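Local coordinates for ganglioside-induced differentiation-associated protein 2 (Homo sapiens, PDB 4UML) that is of uncertain function but carries a macro domain, the part described here, and probably acts in signalling, at residues Q10-D15 against V64-C69. Sequence-based numbering, arbitrary orientation.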
loop_
_atom_site.group_PDB
_atom_site.type_symbol
_atom_site.label_atom_id
_atom_site.label_comp_id
_atom_site.label_asym_id
_atom_site.label_seq_id
_atom_site.Cartn_x
_atom_site.Cartn_y
_atom_site.Cartn_z
ATOM N N GLN A 10 14.526 -4.363 -15.862
ATOM C CA GLN A 10 14.490 -5.170 -14.649
ATOM C C GLN A 10 13.244 -4.925 -13.761
ATOM O O GLN A 10 13.165 -5.475 -12.657
ATOM C CB GLN A 10 15.810 -4.978 -13.871
ATOM C CG GLN A 10 17.057 -5.399 -14.654
ATOM C CD GLN A 10 16.963 -6.832 -15.165
ATOM O OE1 GLN A 10 16.783 -7.065 -16.360
ATOM N NE2 GLN A 10 17.030 -7.794 -14.251
ATOM N N PHE A 11 12.255 -4.157 -14.248
ATOM C CA PHE A 11 11.101 -3.778 -13.416
ATOM C C PHE A 11 9.746 -4.116 -14.049
ATOM O O PHE A 11 9.664 -4.568 -15.207
ATOM C CB PHE A 11 11.187 -2.288 -13.053
ATOM C CG PHE A 11 11.119 -1.353 -14.238
ATOM C CD1 PHE A 11 9.897 -0.902 -14.711
ATOM C CD2 PHE A 11 12.282 -0.902 -14.850
ATOM C CE1 PHE A 11 9.818 -0.050 -15.795
ATOM C CE2 PHE A 11 12.221 -0.042 -15.932
ATOM C CZ PHE A 11 10.988 0.382 -16.413
ATOM N N VAL A 12 8.686 -3.918 -13.276
ATOM C CA VAL A 12 7.330 -4.176 -13.715
ATOM C C VAL A 12 6.626 -2.852 -13.982
ATOM O O VAL A 12 6.524 -1.989 -13.097
ATOM C CB VAL A 12 6.573 -4.992 -12.659
ATOM C CG1 VAL A 12 5.076 -5.032 -12.953
ATOM C CG2 VAL A 12 7.169 -6.387 -12.575
ATOM N N ASP A 13 6.165 -2.674 -15.219
ATOM C CA ASP A 13 5.564 -1.429 -15.620
ATOM C C ASP A 13 4.110 -1.417 -15.225
ATOM O O ASP A 13 3.345 -2.272 -15.662
ATOM C CB ASP A 13 5.693 -1.238 -17.136
ATOM C CG ASP A 13 5.141 0.077 -17.627
ATOM O OD1 ASP A 13 4.709 0.984 -16.849
ATOM O OD2 ASP A 13 5.139 0.214 -18.867
ATOM N N VAL A 14 3.720 -0.424 -14.433
ATOM C CA VAL A 14 2.351 -0.336 -13.943
ATOM C C VAL A 14 1.328 -0.185 -15.104
ATOM O O VAL A 14 0.172 -0.599 -14.977
ATOM C CB VAL A 14 2.194 0.745 -12.854
ATOM C CG1 VAL A 14 2.540 2.144 -13.381
ATOM C CG2 VAL A 14 0.782 0.731 -12.293
ATOM N N ASP A 15 1.775 0.354 -16.235
ATOM C CA ASP A 15 0.917 0.487 -17.433
ATOM C C ASP A 15 0.464 -0.808 -18.045
ATOM O O ASP A 15 -0.587 -0.836 -18.654
ATOM C CB ASP A 15 1.638 1.260 -18.523
ATOM C CG ASP A 15 1.721 2.721 -18.232
ATOM O OD1 ASP A 15 1.064 3.160 -17.258
ATOM O OD2 ASP A 15 2.444 3.431 -18.986
ATOM N N VAL A 64 6.184 -5.893 -4.549
ATOM C CA VAL A 64 5.972 -4.456 -4.663
ATOM C C VAL A 64 7.248 -3.697 -5.086
ATOM O O VAL A 64 7.162 -2.693 -5.784
ATOM C CB VAL A 64 5.395 -3.882 -3.356
ATOM C CG1 VAL A 64 6.477 -3.750 -2.294
ATOM C CG2 VAL A 64 4.747 -2.531 -3.614
ATOM N N ALA A 65 8.416 -4.184 -4.680
ATOM C CA ALA A 65 9.662 -3.535 -4.981
ATOM C C ALA A 65 9.978 -3.420 -6.473
ATOM O O ALA A 65 10.812 -2.610 -6.858
ATOM C CB ALA A 65 10.808 -4.215 -4.246
ATOM N N LEU A 66 9.284 -4.193 -7.295
ATOM C CA LEU A 66 9.520 -4.183 -8.739
ATOM C C LEU A 66 8.731 -3.116 -9.455
ATOM O O LEU A 66 8.964 -2.875 -10.631
ATOM C CB LEU A 66 9.133 -5.526 -9.321
ATOM C CG LEU A 66 9.979 -6.701 -8.785
ATOM C CD1 LEU A 66 9.442 -8.015 -9.317
ATOM C CD2 LEU A 66 11.416 -6.498 -9.182
ATOM N N LEU A 67 7.797 -2.478 -8.770
ATOM C CA LEU A 67 6.853 -1.617 -9.466
ATOM C C LEU A 67 7.417 -0.234 -9.744
ATOM O O LEU A 67 8.073 0.351 -8.899
ATOM C CB LEU A 67 5.555 -1.506 -8.658
ATOM C CG LEU A 67 4.688 -2.756 -8.542
ATOM C CD1 LEU A 67 3.607 -2.512 -7.494
ATOM C CD2 LEU A 67 4.083 -3.128 -9.890
ATOM N N ASN A 68 7.148 0.305 -10.932
ATOM C CA ASN A 68 7.530 1.680 -11.258
ATOM C C ASN A 68 6.441 2.714 -10.907
ATOM O O ASN A 68 6.332 3.731 -11.557
ATOM C CB ASN A 68 7.932 1.790 -12.738
ATOM C CG ASN A 68 6.751 1.616 -13.668
ATOM O OD1 ASN A 68 5.730 1.040 -13.274
ATOM N ND2 ASN A 68 6.862 2.132 -14.896
ATOM N N CYS A 69 5.658 2.475 -9.865
ATOM C CA CYS A 69 4.781 3.496 -9.327
ATOM C C CYS A 69 5.606 4.686 -8.838
ATOM O O CYS A 69 6.807 4.539 -8.539
ATOM C CB CYS A 69 3.953 2.906 -8.179
ATOM S SG CYS A 69 2.831 1.577 -8.686
#
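Asn-68 grips the segment 10-15 with both ends of its side-chain amide. Its CG sits between the backbone N and the carbonyl carbon (chi1 69°), which sets the amide beside Asp-13 and Val-14. Asn-68 OD1 accepts a hydrogen bond from Val-14 N at 2.7 Å, in the carbonyl plane and on a lone pair. Asn-68 ND2 donates to Asp-13 OD1 at 3.1 Å. The carboxylate and amide planes are almost perpendicular. ND2 meets Asp-13 OD1 from above the carboxylate plane, while that oxygen lies close to the amide plane of Asn-68. The same Asp-13 OD1 accepts from Asp-15 N in an Asx turn, and the two donors together hold the carboxylate in place. An alanine here in place of Asn-68 would remove both side-chain hydrogen bonds and would probably leave the Asp-13 carboxylate less firmly held.

Beside the amide, the Phe-11 ring crosses obliquely, its CE1 3.8 Å from Asn-68 ND2. Two backbone hydrogen bonds form a single parallel beta bridge at Val-12 and Leu-67. Val-12 N donates to Leu-66 O at 2.9 Å in a nearly straight bond (175°), and Asn-68 N returns to Val-12 O. Val-12 spreads its methyls over two leucines: CG2 lies 3.9 Å from Leu-66 CB, and CG1 runs alongside Leu-67, 3.7 Å from CD2.

The contact ties the N-terminal arm to the loop joining strands 57-61 and 71-75 of the macro-domain sheet. Trp-60 of strand 57-61 touches Val-12 and Leu-67, and Val-205 of strand 203-208 packs on Val-14, Leu-67 and Cys-69. Ile-90 of helix 85-94 packs on Val-64 and Ala-65.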